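Local coordinates for protein cysteine desulfurase (Fervidobacterium islandicum, PDB 6A6E) that catalyses, as a PLP-dependent cysteine desulfurase of the SufS type, the removal of sulfur from cysteine, probably for iron-sulfur cluster assembly, at residues 127-132 against 160-165; 190-195 against 212-217. One frame throughout, in Å; residues are numbered along the deposited sequence.

Contacts 1 and 2 meet through 160-165 and 190-195: I162 O and Q191 NE2, 2.9 Å apart, probably share a hydrogen bond, while I162 CG1 packs on M193 CE at 3.7 Å. They follow one another along the chain, their centres about 13 Å apart, and all four segments belong to the aminotransferase class-V family region. Contact 2 includes part of the pyridoxal-5'-phosphate pocket, since A212 and Q213 touch the cofactor. Contact 1 is farther from the cofactor, with the side chain of V131 about 8 Å from PLP. Segment 190-195 thus bridges the buried packing of contact 1 and the loop that borders the coenzyme, an example of how loops at the ends of parallel strands build a cofactor site together.

Contact 1: 127-132 against 160-165; sequences LISQVE and GVITNE
V131 and I162 form the apolar part of this contact, their side chains crossing at a slant with V131 CG1 4.2 Å from I162 CG1. The first torsion of V131 (chi1 -45°) sets CG1 beside its own backbone N, and from there the same methyl also reaches the carbonyl of G160, 3.5 Å from V131 CG1 to G160 O. The I162 branch continues to CD1, which rests 4.1 Å from S129 CB.

The hydrogen bonds of S129 OG stay within 127-132. It accepts from V131 N at 3.1 Å, an ST turn inside the type I turn of S129 to E132, and donates to E132 OE1 at 2.7 Å, arriving on the anti side and 30° out of the carboxylate plane. E132 OE1 also takes T183 N, and N136 ND2 holds the other oxygen. An alanine in place of S129 could keep a carbon near I162 CD1, but would probably leave V131 N without this acceptor and the E132 carboxylate without one of its donors.

The contact joins the end of strand 125-129 and the turn that follows it to the loop leading into helix 164-173, which T163 N-caps. I162 leans on I154 of strand 150-154, and V131 also touches T183 of strand 179-183 and L380 of helix 378-387.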
loop_
_atom_site.group_PDB
_atom_site.type_symbol
_atom_site.label_atom_id
_atom_site.label_comp_id
_atom_site.label_asym_id
_atom_site.label_seq_id
_atom_site.Cartn_x
_atom_site.Cartn_y
_atom_site.Cartn_z
ATOM N N LEU A 127 0.778 16.898 -21.519
ATOM C CA LEU A 127 -0.371 17.775 -21.403
ATOM C C LEU A 127 -1.322 17.270 -20.308
ATOM O O LEU A 127 -1.863 16.162 -20.398
ATOM C CB LEU A 127 -1.153 17.775 -22.707
ATOM C CG LEU A 127 -2.441 18.601 -22.775
ATOM C CD1 LEU A 127 -2.105 20.067 -22.532
ATOM C CD2 LEU A 127 -3.097 18.418 -24.150
ATOM N N ILE A 128 -1.590 18.126 -19.327
ATOM C CA ILE A 128 -2.614 17.854 -18.301
ATOM C C ILE A 128 -3.665 18.953 -18.292
ATOM O O ILE A 128 -3.639 19.786 -19.152
ATOM C CB ILE A 128 -1.966 17.670 -16.921
ATOM C CG1 ILE A 128 -1.237 18.904 -16.459
ATOM C CG2 ILE A 128 -0.978 16.508 -16.963
ATOM C CD1 ILE A 128 -0.533 18.702 -15.114
ATOM N N SER A 129 -4.632 18.926 -17.389
ATOM C CA SER A 129 -5.592 19.995 -17.331
ATOM C C SER A 129 -5.369 20.878 -16.092
ATOM O O SER A 129 -4.742 20.457 -15.125
ATOM C CB SER A 129 -7.001 19.434 -17.345
ATOM O OG SER A 129 -7.510 19.361 -16.044
ATOM N N GLN A 130 -5.911 22.106 -16.131
ATOM C CA GLN A 130 -5.823 23.020 -15.022
ATOM C C GLN A 130 -6.609 22.561 -13.786
ATOM O O GLN A 130 -6.388 23.083 -12.693
ATOM C CB GLN A 130 -6.302 24.439 -15.421
ATOM C CG GLN A 130 -5.241 25.221 -16.135
ATOM C CD GLN A 130 -5.572 26.706 -16.423
ATOM O OE1 GLN A 130 -6.718 27.118 -16.528
ATOM N NE2 GLN A 130 -4.507 27.502 -16.551
ATOM N N VAL A 131 -7.558 21.661 -13.937
ATOM C CA VAL A 131 -8.331 21.261 -12.788
ATOM C C VAL A 131 -7.803 19.973 -12.120
ATOM O O VAL A 131 -8.479 19.404 -11.240
ATOM C CB VAL A 131 -9.820 21.095 -13.178
ATOM C CG1 VAL A 131 -10.269 22.271 -14.039
ATOM C CG2 VAL A 131 -10.074 19.823 -13.938
ATOM N N GLU A 132 -6.625 19.489 -12.491
ATOM C CA GLU A 132 -6.116 18.209 -11.884
ATOM C C GLU A 132 -5.880 18.319 -10.359
ATOM O O GLU A 132 -5.469 19.349 -9.821
ATOM C CB GLU A 132 -4.846 17.746 -12.526
ATOM C CG GLU A 132 -4.934 17.509 -14.017
ATOM C CD GLU A 132 -6.060 16.556 -14.374
ATOM O OE1 GLU A 132 -6.789 16.796 -15.394
ATOM O OE2 GLU A 132 -6.192 15.534 -13.638
ATOM N N GLY A 160 -14.223 27.054 -13.695
ATOM C CA GLY A 160 -13.479 25.809 -13.613
ATOM C C GLY A 160 -13.848 24.742 -14.641
ATOM O O GLY A 160 -13.451 23.623 -14.505
ATOM N N VAL A 161 -14.582 25.112 -15.682
ATOM C CA VAL A 161 -15.102 24.150 -16.674
ATOM C C VAL A 161 -14.072 23.963 -17.747
ATOM O O VAL A 161 -13.422 24.934 -18.187
ATOM C CB VAL A 161 -16.470 24.620 -17.297
ATOM C CG1 VAL A 161 -17.006 23.622 -18.315
ATOM C CG2 VAL A 161 -17.478 24.737 -16.221
ATOM N N ILE A 162 -13.854 22.699 -18.129
ATOM C CA ILE A 162 -13.041 22.373 -19.307
ATOM C C ILE A 162 -14.042 22.157 -20.476
ATOM O O ILE A 162 -14.748 21.164 -20.503
ATOM C CB ILE A 162 -12.223 21.082 -19.112
ATOM C CG1 ILE A 162 -11.284 21.210 -17.931
ATOM C CG2 ILE A 162 -11.495 20.695 -20.414
ATOM C CD1 ILE A 162 -10.058 22.006 -18.201
ATOM N N THR A 163 -14.147 23.125 -21.385
ATOM C CA THR A 163 -15.121 23.050 -22.482
ATOM C C THR A 163 -14.538 22.243 -23.615
ATOM O O THR A 163 -13.317 22.132 -23.737
ATOM C CB THR A 163 -15.506 24.477 -23.009
ATOM O OG1 THR A 163 -14.348 25.106 -23.561
ATOM C CG2 THR A 163 -16.050 25.295 -21.888
ATOM N N ASN A 164 -15.415 21.652 -24.420
ATOM C CA ASN A 164 -15.000 20.986 -25.674
ATOM C C ASN A 164 -14.172 21.882 -26.541
ATOM O O ASN A 164 -13.164 21.434 -27.135
ATOM C CB ASN A 164 -16.221 20.502 -26.471
ATOM C CG ASN A 164 -16.845 19.282 -25.886
ATOM O OD1 ASN A 164 -16.422 18.806 -24.820
ATOM N ND2 ASN A 164 -17.831 18.714 -26.602
ATOM N N GLU A 165 -14.552 23.157 -26.599
ATOM C CA GLU A 165 -13.767 24.140 -27.365
ATOM C C GLU A 165 -12.373 24.324 -26.835
ATOM O O GLU A 165 -11.410 24.378 -27.645
ATOM C CB GLU A 165 -14.477 25.502 -27.440
ATOM C CG GLU A 165 -13.786 26.570 -28.276
ATOM C CD GLU A 165 -13.471 26.149 -29.737
ATOM O OE1 GLU A 165 -14.205 25.303 -30.373
ATOM O OE2 GLU A 165 -12.461 26.678 -30.280
#

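Contact 2: 190-195 against 212-217. With PLP (pyridoxal-5'-phosphate), chain E.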
loop_
_atom_site.group_PDB
_atom_site.type_symbol
_atom_site.label_atom_id
_atom_site.label_comp_id
_atom_site.label_asym_id
_atom_site.label_seq_id
_atom_site.Cartn_x
_atom_site.Cartn_y
_atom_site.Cartn_z
ATOM N N GLY A 190 -16.804 18.713 -10.152
ATOM C CA GLY A 190 -17.801 17.632 -10.387
ATOM C C GLY A 190 -17.919 17.276 -11.877
ATOM O O GLY A 190 -18.722 16.433 -12.261
ATOM N N GLN A 191 -17.140 17.919 -12.740
ATOM C CA GLN A 191 -17.319 17.733 -14.185
ATOM C C GLN A 191 -16.779 16.375 -14.658
ATOM O O GLN A 191 -15.565 16.124 -14.554
ATOM C CB GLN A 191 -16.604 18.836 -14.991
ATOM C CG GLN A 191 -16.905 18.715 -16.487
ATOM C CD GLN A 191 -16.175 19.686 -17.371
ATOM O OE1 GLN A 191 -15.354 20.465 -16.905
ATOM N NE2 GLN A 191 -16.432 19.596 -18.700
ATOM N N GLU A 192 -17.655 15.516 -15.176
ATOM C CA GLU A 192 -17.219 14.343 -15.936
ATOM C C GLU A 192 -16.646 14.770 -17.296
ATOM O O GLU A 192 -17.301 15.461 -18.032
ATOM C CB GLU A 192 -18.354 13.351 -16.137
ATOM C CG GLU A 192 -18.883 12.796 -14.801
ATOM C CD GLU A 192 -20.050 11.820 -14.939
ATOM O OE1 GLU A 192 -20.616 11.718 -16.047
ATOM O OE2 GLU A 192 -20.420 11.147 -13.928
ATOM N N MET A 193 -15.409 14.362 -17.589
ATOM C CA MET A 193 -14.710 14.809 -18.760
ATOM C C MET A 193 -15.064 13.974 -20.012
ATOM O O MET A 193 -15.352 12.780 -19.920
ATOM C CB MET A 193 -13.187 14.786 -18.543
ATOM C CG MET A 193 -12.675 15.726 -17.454
ATOM S SD MET A 193 -13.157 17.481 -17.696
ATOM C CE MET A 193 -12.624 18.271 -16.169
ATOM N N PRO A 194 -14.986 14.611 -21.178
ATOM C CA PRO A 194 -15.264 13.980 -22.445
ATOM C C PRO A 194 -14.040 13.166 -22.871
ATOM O O PRO A 194 -13.290 13.528 -23.779
ATOM C CB PRO A 194 -15.559 15.193 -23.360
ATOM C CG PRO A 194 -14.595 16.219 -22.873
ATOM C CD PRO A 194 -14.643 16.041 -21.343
ATOM N N ILE A 195 -13.848 12.019 -22.229
ATOM C CA ILE A 195 -12.665 11.192 -22.499
ATOM C C ILE A 195 -12.483 10.748 -23.972
ATOM O O ILE A 195 -11.351 10.830 -24.512
ATOM C CB ILE A 195 -12.682 9.924 -21.618
ATOM C CG1 ILE A 195 -12.571 10.331 -20.159
ATOM C CG2 ILE A 195 -11.524 9.020 -22.000
ATOM C CD1 ILE A 195 -12.815 9.183 -19.196
ATOM N N ALA A 212 -10.117 8.412 -10.197
ATOM C CA ALA A 212 -10.437 8.210 -8.740
ATOM C C ALA A 212 -11.872 8.565 -8.378
ATOM O O ALA A 212 -12.486 7.902 -7.512
ATOM C CB ALA A 212 -9.465 8.974 -7.830
ATOM N N GLN A 213 -12.407 9.644 -8.968
ATOM C CA GLN A 213 -13.775 10.106 -8.649
ATOM C C GLN A 213 -14.816 9.482 -9.578
ATOM O O GLN A 213 -15.973 9.391 -9.204
ATOM C CB GLN A 213 -13.959 11.603 -8.788
ATOM C CG GLN A 213 -13.292 12.463 -7.810
ATOM C CD GLN A 213 -13.780 12.261 -6.399
ATOM O OE1 GLN A 213 -14.971 11.971 -6.147
ATOM N NE2 GLN A 213 -12.845 12.399 -5.452
ATOM N N LEU A 214 -14.410 9.106 -10.789
ATOM C CA LEU A 214 -15.325 8.581 -11.813
ATOM C C LEU A 214 -15.710 7.134 -11.584
ATOM O O LEU A 214 -16.922 6.729 -11.628
ATOM C CB LEU A 214 -14.650 8.729 -13.174
ATOM C CG LEU A 214 -15.451 8.257 -14.394
ATOM C CD1 LEU A 214 -16.667 9.160 -14.546
ATOM C CD2 LEU A 214 -14.624 8.254 -15.674
ATOM N N VAL A 215 -14.697 6.305 -11.319
ATOM C CA VAL A 215 -14.917 4.838 -11.305
ATOM C C VAL A 215 -15.924 4.393 -10.258
ATOM O O VAL A 215 -16.675 3.451 -10.486
ATOM C CB VAL A 215 -13.555 4.087 -11.180
ATOM C CG1 VAL A 215 -13.724 2.621 -10.711
ATOM C CG2 VAL A 215 -12.790 4.197 -12.494
ATOM N N PRO A 216 -15.972 5.058 -9.100
ATOM C CA PRO A 216 -16.919 4.621 -8.076
ATOM C C PRO A 216 -18.411 4.710 -8.416
ATOM O O PRO A 216 -19.220 4.044 -7.775
ATOM C CB PRO A 216 -16.653 5.604 -6.930
ATOM C CG PRO A 216 -15.218 6.006 -7.094
ATOM C CD PRO A 216 -15.066 6.105 -8.584
ATOM N N HIS A 217 -18.793 5.571 -9.331
ATOM C CA HIS A 217 -20.239 5.776 -9.549
ATOM C C HIS A 217 -20.641 5.714 -11.011
ATOM O O HIS A 217 -21.836 5.837 -11.312
ATOM C CB HIS A 217 -20.707 7.128 -9.001
ATOM C CG HIS A 217 -20.177 8.259 -9.785
ATOM N ND1 HIS A 217 -20.854 8.786 -10.867
ATOM C CD2 HIS A 217 -19.029 8.968 -9.667
ATOM C CE1 HIS A 217 -20.121 9.744 -11.418
ATOM N NE2 HIS A 217 -19.008 9.883 -10.709
HETATM N N1 PLP E . -7.489 12.256 -8.198
HETATM C C2 PLP E . -8.739 12.530 -7.930
HETATM C C2A PLP E . -9.587 13.240 -8.930
HETATM C C3 PLP E . -9.240 12.154 -6.608
HETATM O O3 PLP E . -10.492 12.455 -6.313
HETATM C C4 PLP E . -8.384 11.431 -5.669
HETATM C C4A PLP E . -8.836 10.941 -4.381
HETATM C C5 PLP E . -6.989 11.209 -6.064
HETATM C C6 PLP E . -6.653 11.646 -7.310
HETATM C C5A PLP E . -5.966 10.550 -5.134
HETATM O O4P PLP E . -6.290 9.320 -4.503
HETATM P P PLP E . -5.464 8.610 -3.300
HETATM O O1P PLP E . -4.128 8.229 -3.802
HETATM O O2P PLP E . -5.527 9.657 -2.226
HETATM O O3P PLP E . -6.337 7.414 -3.067
#
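E192 OE2 is modelled at the edge of the H217 imidazole, near its plane, with the carboxylate and ring planes 22° apart, but this approach is too close to be trusted; the firmer polar partners lie outside: E192 OE1 forms a salt bridge with K218, and H217 NE2 is hydrogen-bonded to Q185 OE1. One face of the imidazole carries L214 O, 3.6 Å above the plane and displaced toward the rim. On the cofactor, the A212 methyl sits over a face of the pyridine ring, with A212 CB 3.4 Å from PLP C3. At the ring's edge Q213 NE2 donates to the phenolic PLP O3, a short 2.5 Å in the model, with an N-H...O angle of 158°; a bend at its second torsion (chi2 -63°) brings the amide back to O3, and A40 O also takes a bond from this nitrogen.

Both segments lie in loops that follow the parallel strands 179-183 and 206-210 of the large sheet, the region where fold-type I PLP enzymes build their cofactor site. The strands are joined by a beta-alpha-beta crossover through helix 195-201, which P194 precedes at the N-cap position, at the centre of an inverse gamma turn.

The remaining contact between the segments is apolar. L214, its CG anti to the backbone N, extends tip to tip toward I195, with L214 CD2 4.1 Å from I195 CD1. Its other methyl, L214 CD1, lies 4.3 Å from E192 CG, against the aliphatic part of that side chain.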